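Local coordinates for protein ulvan Lyase-PL25 (Pseudoalteromonas sp. PLSV, PDB 5UAM) that cleaves ulvan, the sulfated cell-wall polysaccharide of green seaweeds, as a beta-propeller polysaccharide lyase of family PL25, at residues V26-D31 and G438-L443; A411-S416 and V430-S435; N156-F161 and R198-P203; V41-G46 and Y222-K227. All blocks are in the same frame, centred on the assembly; numbering follows the deposited sequence. Where two conformers were deposited one is given.

Interaction 1 (V26-D31 and G438-L443)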
loop_
_atom_site.group_PDB
_atom_site.type_symbol
_atom_site.label_atom_id
_atom_site.label_comp_id
_atom_site.label_asym_id
_atom_site.label_seq_id
_atom_site.Cartn_x
_atom_site.Cartn_y
_atom_site.Cartn_z
ATOM N N VAL A 26 15.419 14.872 17.805
ATOM C CA VAL A 26 14.299 13.987 18.094
ATOM C C VAL A 26 14.183 12.956 16.976
ATOM O O VAL A 26 14.684 13.134 15.863
ATOM C CB VAL A 26 12.972 14.754 18.321
ATOM C CG1 VAL A 26 13.081 15.635 19.560
ATOM C CG2 VAL A 26 12.604 15.585 17.120
ATOM N N GLY A 27 13.485 11.856 17.274
ATOM C CA GLY A 27 13.393 10.762 16.315
ATOM C C GLY A 27 12.389 10.957 15.201
ATOM O O GLY A 27 12.427 10.230 14.197
ATOM N N TYR A 28 11.473 11.909 15.356
ATOM C CA TYR A 28 10.396 12.140 14.420
ATOM C C TYR A 28 10.672 13.406 13.617
ATOM O O TYR A 28 11.311 14.341 14.111
ATOM C CB TYR A 28 9.047 12.213 15.155
ATOM C CG TYR A 28 9.026 13.184 16.309
ATOM C CD1 TYR A 28 9.491 12.822 17.554
ATOM C CD2 TYR A 28 8.517 14.464 16.153
ATOM C CE1 TYR A 28 9.472 13.723 18.618
ATOM C CE2 TYR A 28 8.486 15.357 17.193
ATOM C CZ TYR A 28 8.959 14.986 18.434
ATOM O OH TYR A 28 8.959 15.852 19.522
ATOM N N PHE A 29 10.193 13.419 12.376
ATOM C CA PHE A 29 10.402 14.543 11.475
ATOM C C PHE A 29 9.168 15.420 11.313
ATOM O O PHE A 29 9.274 16.496 10.725
ATOM C CB PHE A 29 10.887 14.063 10.097
ATOM C CG PHE A 29 9.864 13.256 9.331
ATOM C CD1 PHE A 29 8.910 13.882 8.546
ATOM C CD2 PHE A 29 9.874 11.875 9.382
ATOM C CE1 PHE A 29 7.967 13.150 7.864
ATOM C CE2 PHE A 29 8.931 11.129 8.687
ATOM C CZ PHE A 29 7.967 11.775 7.935
ATOM N N ALA A 30 8.016 14.984 11.827
ATOM C CA ALA A 30 6.780 15.745 11.814
ATOM C C ALA A 30 5.892 15.202 12.921
ATOM O O ALA A 30 6.058 14.065 13.371
ATOM C CB ALA A 30 6.064 15.626 10.465
ATOM N N ASP A 31 4.938 16.024 13.353
ATOM C CA ASP A 31 4.075 15.638 14.467
ATOM C C ASP A 31 2.607 15.967 14.213
ATOM O O ASP A 31 1.851 16.187 15.160
ATOM C CB ASP A 31 4.543 16.272 15.773
ATOM C CG ASP A 31 4.545 17.784 15.734
ATOM O OD1 ASP A 31 4.175 18.367 14.700
ATOM O OD2 ASP A 31 4.900 18.372 16.775
ATOM N N GLY A 438 -2.221 14.677 15.715
ATOM C CA GLY A 438 -0.915 14.976 16.288
ATOM C C GLY A 438 0.047 13.808 16.280
ATOM O O GLY A 438 0.869 13.664 17.194
ATOM N N ILE A 439 -0.024 12.968 15.258
ATOM C CA ILE A 439 0.725 11.727 15.232
ATOM C C ILE A 439 2.150 11.991 14.772
ATOM O O ILE A 439 2.382 12.614 13.724
ATOM C CB ILE A 439 0.022 10.708 14.315
ATOM C CG1 ILE A 439 -1.329 10.332 14.898
ATOM C CG2 ILE A 439 0.888 9.459 14.131
ATOM C CD1 ILE A 439 -2.200 9.533 13.981
ATOM N N LYS A 440 3.108 11.495 15.548
ATOM C CA LYS A 440 4.519 11.649 15.230
ATOM C C LYS A 440 4.938 10.671 14.142
ATOM O O LYS A 440 4.563 9.488 14.151
ATOM C CB LYS A 440 5.379 11.469 16.477
ATOM C CG LYS A 440 5.168 12.583 17.471
ATOM C CD LYS A 440 6.036 12.370 18.711
ATOM C CE LYS A 440 5.867 13.479 19.732
ATOM N NZ LYS A 440 4.549 13.402 20.411
ATOM N N MET A 441 5.682 11.201 13.178
ATOM C CA MET A 441 6.083 10.499 11.966
ATOM C C MET A 441 7.586 10.263 12.000
ATOM O O MET A 441 8.364 11.191 12.286
ATOM C CB MET A 441 5.739 11.354 10.757
ATOM C CG MET A 441 4.289 11.777 10.652
ATOM S SD MET A 441 3.139 10.384 10.613
ATOM C CE MET A 441 3.782 9.463 9.205
ATOM N N TYR A 442 7.995 9.046 11.673
ATOM C CA TYR A 442 9.381 8.628 11.769
ATOM C C TYR A 442 9.846 8.007 10.463
ATOM O O TYR A 442 9.120 7.232 9.843
ATOM C CB TYR A 442 9.585 7.591 12.863
ATOM C CG TYR A 442 9.170 8.017 14.265
ATOM C CD1 TYR A 442 7.834 8.141 14.612
ATOM C CD2 TYR A 442 10.123 8.289 15.241
ATOM C CE1 TYR A 442 7.456 8.508 15.910
ATOM C CE2 TYR A 442 9.751 8.652 16.540
ATOM C CZ TYR A 442 8.416 8.778 16.857
ATOM O OH TYR A 442 8.057 9.153 18.135
ATOM N N LEU A 443 11.086 8.292 10.096
ATOM C CA LEU A 443 11.765 7.619 8.988
ATOM C C LEU A 443 12.831 6.730 9.609
ATOM O O LEU A 443 13.716 7.222 10.321
ATOM C CB LEU A 443 12.395 8.658 8.060
ATOM C CG LEU A 443 13.282 8.162 6.916
ATOM C CD1 LEU A 443 12.479 7.261 5.994
ATOM C CD2 LEU A 443 13.899 9.329 6.164
HETATM O O HOH W 1 12.430 10.403 11.513
#

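Interaction 2 (A411-S416 and V430-S435)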
loop_
_atom_site.group_PDB
_atom_site.type_symbol
_atom_site.label_atom_id
_atom_site.label_comp_id
_atom_site.label_asym_id
_atom_site.label_seq_id
_atom_site.Cartn_x
_atom_site.Cartn_y
_atom_site.Cartn_z
ATOM N N ALA A 411 1.099 2.849 22.385
ATOM C CA ALA A 411 0.924 3.288 21.013
ATOM C C ALA A 411 0.755 2.062 20.131
ATOM O O ALA A 411 0.944 0.927 20.564
ATOM C CB ALA A 411 2.150 4.077 20.542
ATOM N N SER A 412 0.391 2.315 18.874
ATOM C CA SER A 412 0.460 1.307 17.825
ATOM C C SER A 412 1.010 1.992 16.587
ATOM O O SER A 412 0.916 3.205 16.443
ATOM C CB SER A 412 -0.893 0.660 17.510
ATOM O OG SER A 412 -1.810 1.598 16.990
ATOM N N PHE A 413 1.615 1.208 15.701
ATOM C CA PHE A 413 2.259 1.771 14.526
ATOM C C PHE A 413 1.455 1.495 13.263
ATOM O O PHE A 413 0.953 0.386 13.054
ATOM C CB PHE A 413 3.659 1.182 14.288
ATOM C CG PHE A 413 4.698 1.546 15.323
ATOM C CD1 PHE A 413 4.668 2.777 15.976
ATOM C CD2 PHE A 413 5.743 0.693 15.599
ATOM C CE1 PHE A 413 5.635 3.121 16.905
ATOM C CE2 PHE A 413 6.709 1.003 16.557
ATOM C CZ PHE A 413 6.677 2.234 17.195
ATOM N N ALA A 414 1.368 2.501 12.417
ATOM C CA ALA A 414 1.050 2.335 11.008
ATOM C C ALA A 414 2.361 2.436 10.249
ATOM O O ALA A 414 3.197 3.285 10.585
ATOM C CB ALA A 414 0.091 3.439 10.555
ATOM N N ILE A 415 2.529 1.614 9.214
ATOM C CA ILE A 415 3.779 1.589 8.455
ATOM C C ILE A 415 3.524 1.714 6.965
ATOM O O ILE A 415 2.452 1.369 6.453
ATOM C CB ILE A 415 4.629 0.339 8.739
ATOM C CG1 ILE A 415 3.837 -0.954 8.514
ATOM C CG2 ILE A 415 5.152 0.412 10.192
ATOM C CD1 ILE A 415 4.739 -2.194 8.453
ATOM N N SER A 416 4.525 2.231 6.261
ATOM C CA SER A 416 4.551 2.201 4.807
ATOM C C SER A 416 5.185 0.906 4.304
ATOM O O SER A 416 5.821 0.156 5.044
ATOM C CB SER A 416 5.381 3.361 4.255
ATOM O OG SER A 416 6.769 3.214 4.533
ATOM N N VAL A 430 7.018 5.314 9.548
ATOM C CA VAL A 430 6.277 4.793 10.687
ATOM C C VAL A 430 5.494 5.943 11.296
ATOM O O VAL A 430 6.017 7.056 11.422
ATOM C CB VAL A 430 7.228 4.234 11.771
ATOM C CG1 VAL A 430 6.443 3.411 12.800
ATOM C CG2 VAL A 430 8.337 3.420 11.166
ATOM N N ALA A 431 4.257 5.675 11.693
ATOM C CA ALA A 431 3.415 6.633 12.411
ATOM C C ALA A 431 3.085 6.080 13.784
ATOM O O ALA A 431 2.597 4.957 13.912
ATOM C CB ALA A 431 2.126 6.891 11.622
ATOM N N GLU A 432 3.342 6.879 14.813
ATOM C CA GLU A 432 3.136 6.473 16.205
ATOM C C GLU A 432 1.724 6.891 16.605
ATOM O O GLU A 432 1.484 7.998 17.095
ATOM C CB GLU A 432 4.188 7.135 17.095
ATOM C CG GLU A 432 4.086 6.844 18.578
ATOM C CD GLU A 432 5.024 7.699 19.386
ATOM O OE1 GLU A 432 5.561 8.689 18.842
ATOM O OE2 GLU A 432 5.238 7.380 20.558
ATOM N N LYS A 433 0.760 6.004 16.376
ATOM C CA LYS A 433 -0.633 6.302 16.679
ATOM C C LYS A 433 -0.866 6.238 18.179
ATOM O O LYS A 433 -0.684 5.186 18.801
ATOM C CB LYS A 433 -1.537 5.299 15.976
ATOM C CG LYS A 433 -1.400 5.327 14.472
ATOM C CD LYS A 433 -2.462 4.492 13.806
ATOM C CE LYS A 433 -2.221 3.017 14.010
ATOM N NZ LYS A 433 -3.252 2.188 13.319
ATOM N N VAL A 434 -1.287 7.362 18.755
ATOM C CA VAL A 434 -1.630 7.443 20.168
ATOM C C VAL A 434 -3.081 7.889 20.242
ATOM O O VAL A 434 -3.954 7.130 20.668
ATOM C CB VAL A 434 -0.685 8.397 20.911
ATOM C CG1 VAL A 434 -1.012 8.447 22.390
ATOM C CG2 VAL A 434 0.735 7.934 20.717
ATOM N N SER A 435 -3.356 9.124 19.838
ATOM C CA SER A 435 -4.719 9.493 19.493
ATOM C C SER A 435 -4.812 9.507 17.981
ATOM O O SER A 435 -3.937 8.996 17.285
ATOM C CB SER A 435 -5.093 10.839 20.089
ATOM O OG SER A 435 -4.359 11.846 19.459
HETATM O O HOH W 2 -2.792 3.438 19.579
#

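Interaction 3 (N156-F161 and R198-P203)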
loop_
_atom_site.group_PDB
_atom_site.type_symbol
_atom_site.label_atom_id
_atom_site.label_comp_id
_atom_site.label_asym_id
_atom_site.label_seq_id
_atom_site.Cartn_x
_atom_site.Cartn_y
_atom_site.Cartn_z
ATOM N N ASN A 156 -5.409 16.936 -11.328
ATOM C CA ASN A 156 -6.524 16.018 -11.277
ATOM C C ASN A 156 -6.948 15.537 -12.655
ATOM O O ASN A 156 -8.041 15.861 -13.127
ATOM C CB ASN A 156 -7.639 16.748 -10.544
ATOM C CG ASN A 156 -7.169 17.264 -9.198
ATOM O OD1 ASN A 156 -6.269 16.670 -8.592
ATOM N ND2 ASN A 156 -7.752 18.372 -8.727
ATOM N N ASN A 157 -6.060 14.773 -13.299
ATOM C CA ASN A 157 -6.210 14.310 -14.676
ATOM C C ASN A 157 -6.352 12.784 -14.747
ATOM O O ASN A 157 -6.102 12.168 -15.797
ATOM C CB ASN A 157 -5.005 14.749 -15.514
ATOM C CG ASN A 157 -3.700 14.190 -14.985
ATOM O OD1 ASN A 157 -3.671 13.597 -13.922
ATOM N ND2 ASN A 157 -2.617 14.392 -15.710
ATOM N N ILE A 158 -6.734 12.185 -13.634
ATOM C CA ILE A 158 -7.058 10.770 -13.509
ATOM C C ILE A 158 -8.533 10.693 -13.153
ATOM O O ILE A 158 -9.148 11.689 -12.765
ATOM C CB ILE A 158 -6.203 10.083 -12.435
ATOM C CG1 ILE A 158 -6.344 10.780 -11.068
ATOM C CG2 ILE A 158 -4.729 10.105 -12.879
ATOM C CD1 ILE A 158 -5.593 10.126 -9.952
ATOM N N THR A 159 -9.126 9.511 -13.303
ATOM C CA THR A 159 -10.542 9.428 -12.977
ATOM C C THR A 159 -10.757 9.763 -11.498
ATOM O O THR A 159 -9.959 9.365 -10.640
ATOM C CB THR A 159 -11.152 8.063 -13.302
ATOM O OG1 THR A 159 -12.528 8.094 -12.897
ATOM C CG2 THR A 159 -10.433 6.898 -12.589
ATOM N N PRO A 160 -11.828 10.485 -11.155
ATOM C CA PRO A 160 -12.101 10.720 -9.731
ATOM C C PRO A 160 -12.526 9.472 -8.993
ATOM O O PRO A 160 -12.473 9.448 -7.753
ATOM C CB PRO A 160 -13.235 11.744 -9.754
ATOM C CG PRO A 160 -13.900 11.530 -11.091
ATOM C CD PRO A 160 -12.778 11.193 -12.023
ATOM N N PHE A 161 -12.958 8.438 -9.714
ATOM C CA PHE A 161 -13.467 7.208 -9.102
ATOM C C PHE A 161 -12.275 6.299 -8.851
ATOM O O PHE A 161 -11.965 5.385 -9.623
ATOM C CB PHE A 161 -14.465 6.526 -10.034
ATOM C CG PHE A 161 -15.590 7.398 -10.435
ATOM C CD1 PHE A 161 -16.494 7.843 -9.495
ATOM C CD2 PHE A 161 -15.744 7.802 -11.753
ATOM C CE1 PHE A 161 -17.530 8.674 -9.850
ATOM C CE2 PHE A 161 -16.770 8.632 -12.114
ATOM C CZ PHE A 161 -17.675 9.067 -11.167
ATOM N N ARG A 198 1.367 14.003 -17.317
ATOM C CA ARG A 198 0.591 15.180 -17.698
ATOM C C ARG A 198 -0.727 14.789 -18.350
ATOM O O ARG A 198 -1.708 15.533 -18.240
ATOM C CB ARG A 198 1.428 16.084 -18.600
ATOM C CG ARG A 198 2.721 16.548 -17.956
ATOM C CD ARG A 198 2.459 17.458 -16.778
ATOM N NE ARG A 198 3.677 17.745 -16.017
ATOM C CZ ARG A 198 3.784 18.731 -15.133
ATOM N NH1 ARG A 198 2.761 19.554 -14.905
ATOM N NH2 ARG A 198 4.924 18.901 -14.488
ATOM N N THR A 199 -0.776 13.641 -19.031
ATOM C CA THR A 199 -2.033 13.080 -19.508
ATOM C C THR A 199 -2.000 11.570 -19.332
ATOM O O THR A 199 -0.949 10.931 -19.430
ATOM C CB THR A 199 -2.327 13.418 -20.970
ATOM O OG1 THR A 199 -1.426 12.722 -21.807
ATOM C CG2 THR A 199 -2.144 14.884 -21.233
ATOM N N PHE A 200 -3.170 11.009 -19.054
ATOM C CA PHE A 200 -3.333 9.581 -18.836
ATOM C C PHE A 200 -4.347 9.040 -19.819
ATOM O O PHE A 200 -5.340 9.701 -20.130
ATOM C CB PHE A 200 -3.832 9.280 -17.424
ATOM C CG PHE A 200 -2.760 9.328 -16.378
ATOM C CD1 PHE A 200 -2.416 10.527 -15.767
ATOM C CD2 PHE A 200 -2.088 8.190 -16.011
ATOM C CE1 PHE A 200 -1.427 10.566 -14.792
ATOM C CE2 PHE A 200 -1.099 8.213 -15.053
ATOM C CZ PHE A 200 -0.764 9.411 -14.443
ATOM N N ALA A 201 -4.076 7.842 -20.313
ATOM C CA ALA A 201 -5.031 7.115 -21.130
ATOM C C ALA A 201 -6.178 6.583 -20.270
ATOM O O ALA A 201 -6.107 6.539 -19.035
ATOM C CB ALA A 201 -4.336 5.970 -21.877
ATOM N N SER A 202 -7.233 6.132 -20.946
ATOM C CA SER A 202 -8.399 5.632 -20.240
ATOM C C SER A 202 -8.040 4.391 -19.423
ATOM O O SER A 202 -7.135 3.627 -19.791
ATOM C CB SER A 202 -9.515 5.289 -21.220
ATOM O OG SER A 202 -10.003 6.473 -21.834
ATOM N N PRO A 203 -8.749 4.158 -18.322
ATOM C CA PRO A 203 -8.461 2.981 -17.498
ATOM C C PRO A 203 -8.581 1.676 -18.267
ATOM O O PRO A 203 -9.469 1.487 -19.110
ATOM C CB PRO A 203 -9.507 3.069 -16.386
ATOM C CG PRO A 203 -9.820 4.530 -16.278
ATOM C CD PRO A 203 -9.746 5.037 -17.683
HETATM O O HOH W 3 -5.282 12.761 -18.459
#

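Interaction 4 (V41-G46 and Y222-K227). With PO4 (phosphate ion), chain E.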
loop_
_atom_site.group_PDB
_atom_site.type_symbol
_atom_site.label_atom_id
_atom_site.label_comp_id
_atom_site.label_asym_id
_atom_site.label_seq_id
_atom_site.Cartn_x
_atom_site.Cartn_y
_atom_site.Cartn_z
ATOM N N VAL A 41 -0.526 -0.383 1.382
ATOM C CA VAL A 41 -1.177 -0.384 0.068
ATOM C C VAL A 41 -0.943 0.920 -0.702
ATOM O O VAL A 41 -0.842 0.894 -1.938
ATOM C CB VAL A 41 -2.659 -0.749 0.176
ATOM C CG1 VAL A 41 -3.457 0.312 0.863
ATOM C CG2 VAL A 41 -3.219 -1.042 -1.236
ATOM N N GLN A 42 -0.888 2.071 -0.027
ATOM C CA GLN A 42 -0.591 3.338 -0.705
ATOM C C GLN A 42 0.910 3.457 -0.804
ATOM O O GLN A 42 1.572 3.917 0.129
ATOM C CB GLN A 42 -1.187 4.554 -0.001
ATOM C CG GLN A 42 -2.687 4.726 -0.188
ATOM C CD GLN A 42 -3.537 4.033 0.862
ATOM O OE1 GLN A 42 -3.046 3.469 1.862
ATOM N NE2 GLN A 42 -4.838 4.089 0.648
ATOM N N HIS A 43 1.453 3.053 -1.949
ATOM C CA HIS A 43 2.895 2.982 -2.090
ATOM C C HIS A 43 3.298 3.355 -3.512
ATOM O O HIS A 43 2.540 3.128 -4.466
ATOM C CB HIS A 43 3.400 1.570 -1.766
ATOM C CG HIS A 43 3.058 0.568 -2.813
ATOM N ND1 HIS A 43 3.957 0.156 -3.768
ATOM C CD2 HIS A 43 1.883 -0.024 -3.122
ATOM C CE1 HIS A 43 3.361 -0.686 -4.596
ATOM N NE2 HIS A 43 2.099 -0.800 -4.234
ATOM N N PRO A 44 4.503 3.904 -3.687
ATOM C CA PRO A 44 5.419 4.303 -2.606
ATOM C C PRO A 44 4.894 5.441 -1.760
ATOM O O PRO A 44 4.279 6.385 -2.278
ATOM C CB PRO A 44 6.662 4.801 -3.367
ATOM C CG PRO A 44 6.529 4.339 -4.758
ATOM C CD PRO A 44 5.054 4.174 -5.015
ATOM N N ALA A 45 5.125 5.357 -0.450
ATOM C CA ALA A 45 4.952 6.516 0.398
ATOM C C ALA A 45 6.194 7.395 0.408
ATOM O O ALA A 45 6.096 8.595 0.685
ATOM C CB ALA A 45 4.603 6.087 1.833
ATOM N N GLY A 46 7.356 6.818 0.124
ATOM C CA GLY A 46 8.588 7.572 0.041
ATOM C C GLY A 46 9.480 6.967 -1.018
ATOM O O GLY A 46 9.345 5.794 -1.385
ATOM N N TYR A 222 -8.821 -6.926 -3.775
ATOM C CA TYR A 222 -7.823 -5.979 -3.279
ATOM C C TYR A 222 -6.468 -6.394 -3.831
ATOM O O TYR A 222 -6.064 -7.552 -3.688
ATOM C CB TYR A 222 -7.766 -5.979 -1.744
ATOM C CG TYR A 222 -9.006 -5.395 -1.111
ATOM C CD1 TYR A 222 -10.098 -6.214 -0.824
ATOM C CD2 TYR A 222 -9.106 -4.046 -0.807
ATOM C CE1 TYR A 222 -11.255 -5.695 -0.267
ATOM C CE2 TYR A 222 -10.242 -3.519 -0.259
ATOM C CZ TYR A 222 -11.323 -4.357 0.049
ATOM O OH TYR A 222 -12.472 -3.841 0.598
ATOM N N ALA A 223 -5.767 -5.456 -4.460
ATOM C CA ALA A 223 -4.531 -5.769 -5.168
ATOM C C ALA A 223 -3.387 -4.892 -4.681
ATOM O O ALA A 223 -3.590 -3.778 -4.202
ATOM C CB ALA A 223 -4.707 -5.565 -6.686
ATOM N N TRP A 224 -2.175 -5.417 -4.823
ATOM C CA TRP A 224 -0.935 -4.699 -4.583
ATOM C C TRP A 224 -0.040 -4.931 -5.788
ATOM O O TRP A 224 0.329 -6.081 -6.093
ATOM C CB TRP A 224 -0.256 -5.191 -3.311
ATOM C CG TRP A 224 0.832 -4.313 -2.759
ATOM C CD1 TRP A 224 0.699 -3.371 -1.776
ATOM C CD2 TRP A 224 2.215 -4.296 -3.140
ATOM N NE1 TRP A 224 1.906 -2.787 -1.508
ATOM C CE2 TRP A 224 2.855 -3.341 -2.333
ATOM C CE3 TRP A 224 2.978 -5.007 -4.072
ATOM C CZ2 TRP A 224 4.213 -3.068 -2.442
ATOM C CZ3 TRP A 224 4.327 -4.723 -4.167
ATOM C CH2 TRP A 224 4.919 -3.780 -3.375
ATOM N N ALA A 225 0.293 -3.845 -6.475
ATOM C CA ALA A 225 1.120 -3.886 -7.666
ATOM C C ALA A 225 2.476 -3.279 -7.379
ATOM O O ALA A 225 2.573 -2.212 -6.764
ATOM C CB ALA A 225 0.462 -3.098 -8.795
ATOM N N GLY A 226 3.536 -3.933 -7.850
ATOM C CA GLY A 226 4.882 -3.430 -7.684
ATOM C C GLY A 226 5.750 -3.810 -8.863
ATOM O O GLY A 226 5.337 -4.562 -9.744
ATOM N N LYS A 227 6.969 -3.288 -8.866
ATOM C CA LYS A 227 7.921 -3.640 -9.907
ATOM C C LYS A 227 8.314 -5.099 -9.818
ATOM O O LYS A 227 8.478 -5.668 -8.732
ATOM C CB LYS A 227 9.178 -2.808 -9.750
ATOM C CG LYS A 227 9.091 -1.494 -10.440
ATOM C CD LYS A 227 9.384 -1.651 -11.918
ATOM C CE LYS A 227 9.723 -0.315 -12.538
ATOM N NZ LYS A 227 10.966 0.278 -11.977
HETATM P P PO4 E . -12.827 -0.225 1.617
HETATM O O1 PO4 E . -14.095 -0.710 2.293
HETATM O O2 PO4 E . -12.305 -1.256 0.703
HETATM O O3 PO4 E . -11.849 0.021 2.741
HETATM O O4 PO4 E . -13.170 1.039 0.835
#

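Interaction 1 (V26-D31 and G438-L443)
Lys440 crosses the ring of Tyr28, and its carbons meet that ring one after another. CB starts beside the root of the tyrosine, 4.0 Å from Tyr28 CB. CG then passes near CD2, and CD stands over the centre of one ring face, 3.7 Å from the Tyr28 centroid and 12° off the normal, a CH-pi geometry. CE continues to Tyr28 CZ at 3.7 Å. A bend at chi4 (72°) sets NZ, whose 5.4 Å from the centroid of the Tyr28 ring allows at most a weak cation-pi attraction. Val26 CG2 covers the opposite face. Tyr28 CB itself lies over the centre of the Tyr442 ring, and the two rings form an offset edge-to-face pair (planes at 67°) in which Tyr28 offers its edge. Between the backbones, Phe29 N donates to Met441 O at 2.9 Å and Met441 N to Ala30 O at 2.9 Å. This is the "Velcro" closure of a beta-propeller: the N-terminal strand 30-33 adds antiparallel to the C-terminal strand 439-444 and completes their blade. Gly438 and Ile439 both face Gly33 in a G1 bulge, Gly438 having a positive phi, which favours glycine. On the Phe29 ring, Met441 CB sits over one face near the rim, 3.6 Å from CZ of Phe29. Leu443 N meets the ring edge in plane, and a water that donates to Gly27 O accepts from this N-H at 2.9 Å.

Interaction 2 (A411-S416 and V430-S435)
Val430 opens the pairing by setting CG1 over one face of the Phe413 ring, 3.9 Å from the Phe413 centroid and displaced to the rim. Its chi1 of -167° turns CG1 anti to the backbone N, and the same methyl also touches Ile415 CG2. Ala431 follows as a hydrogen-bonded antiparallel partner of Ala414: Ala431 N donates to Ala414 O at 2.8 Å and Ala414 N returns a bond to Ala431 O at 3.1 Å. Both donors lie in the carbonyl planes, and the two CB atoms meet on the face of the sheet that Met441 and Pro37 also reach. These strands, 428-433 and 412-415, are the second and the innermost strands of one propeller blade, with Ile415 about 5 Å from a bound potassium ion (side chain to ion). The other face, bearing Phe413, Ile415, Val430 and Glu432, packs on strands 384-392 and 400-408 of the preceding blade. Glu432 forms a non-hydrogen-bonded pair with Phe413; its CG rests 3.9 Å from Ala411 CB, while OE1 is hydrogen-bonded to Tyr442 OH. Lys433 restores the two-bond pattern with Ser412: Lys433 N reaches Ser412 O at 2.8 Å, nearly in line with the carbonyl, though bent at the hydrogen (N-H...O 140°), and Ser412 N donates to Lys433 O. A water also donates to that oxygen. In one of its two modelled conformers, the lysine's bend at chi3 (-72°) sets CE 3.3 Å from Ser412 OG; NZ beyond it is hydrogen-bonded to OD1 of Asn36, a substrate-binding residue. Val434 closes the walk with CG2 against Ala411 CB.

Interaction 3 (N156-F161 and R198-P203)
Asn157 and Arg198 supply the direct polar link: Asn157 ND2 donates to Arg198 O at 2.9 Å, a weak bond with an N-H...O angle of 147°. The same amide nitrogen is hydrogen-bonded to Gly197 O, and OD1 is hydrogen-bonded to His140 ND1, so partners at both ends fix the rotation of the amide. A second polar link runs through water, which donates to Asn157 O at 2.8 Å and accepts from Phe200 N at 2.8 Å; it ties backbone to backbone where no direct backbone bond joins the segments. The apolar part centres on Phe200. Ile158 CG2 lies over one face of this ring, nearer its rim than its middle, 4.0 Å from the Phe200 centroid and 3.7 Å from CD1 of Phe200. The two side chains run side by side in the same direction. Asn157 approaches differently, with its amide plane 85° from the ring plane and OD1 3.8 Å from Phe200 CD1, while ND2 lies at the ring edge, in plane. Farther along, Thr159 CG2 and Pro203 CG make only a loose touch. Within its own segment, Thr159 OG1 accepts from Phe161 N at 3.2 Å, an ST turn that shapes the loop there. Residues 156-161 link strand 152-154, the outer strand of one propeller blade, to strand 165-169, the innermost of the next, and 198-203 lead into the outer strand 204-211 of that next blade. Between them stands Gln191 of strand 188-193: OE1 is hydrogen-bonded to Thr159 N and NE2 to Ala201 O.

Interaction 4 (V41-G46 and Y222-K227)
His43 and Trp224 stack face to face and bury more surface here than any other pair. The imidazole is centred 3.9 Å from the centroid of the five-membered Trp224 ring with the planes only 8° apart, an offset stack. The displacement brings NE2 of His43 to 3.3 Å from CE2 of Trp224 and carries CE1 over CZ2. With CG of Trp224 anti to the backbone N (chi1 -165°), the indole's end comes nearer the loop than the direction of its CB would suggest. The rings share a face but no hydrogen bond: His43 NE2 is bonded instead to Gln166 OE1, and Trp224 NE1 to Ile40 O. Val41, third in buried area, adds a lighter touch at the indole edge, with its CA 4.0 Å from Trp224 CD1 and CG2 4.1 Å from Ala223 O. The contact lies near the centre of the chain, where the loop before strand 46-49 meets strand 217-227 of another propeller blade. Two residues before Trp224 on the strand is the substrate-binding Tyr222, whose OH donates at 2.6 Å to O2 of a phosphate ion that also bonds His99, His119, Arg180 and His184. Val41 packs against the proton acceptor Tyr164. Gln166 joins the two segments, its OE1 also accepting from Ala225 N and its NE2 bonding Ala223 O. An amide oxygen facing His43 NE2 is consistent with a proton on that nitrogen, and a stack in which His43 NE2 and Trp224 NE1 each have an oxygen partner outside it needs no polar bond between the rings.

Interactions 1 and 2 belong to one blade, on neighbouring strands of the same sheet: 439-444 joins 428-433, and their centres are 10 Å apart. Interaction 2 is regular, buried pairing at the inner end, whereas interaction 1, only partly buried, relies more on aromatic and aliphatic overlap as the N-terminal strand is added. Interaction 4 is the most central, has no hydrogen bond between its segments and rests mainly on ring stacking; it touches interaction 2 where Ser416 CB meets Ala45 CB at 3.7 Å. Interaction 3 is a surface contact of two loops, about 32 Å from interaction 2 between centres and across the chain's centre, and uses a side-chain amide and a water.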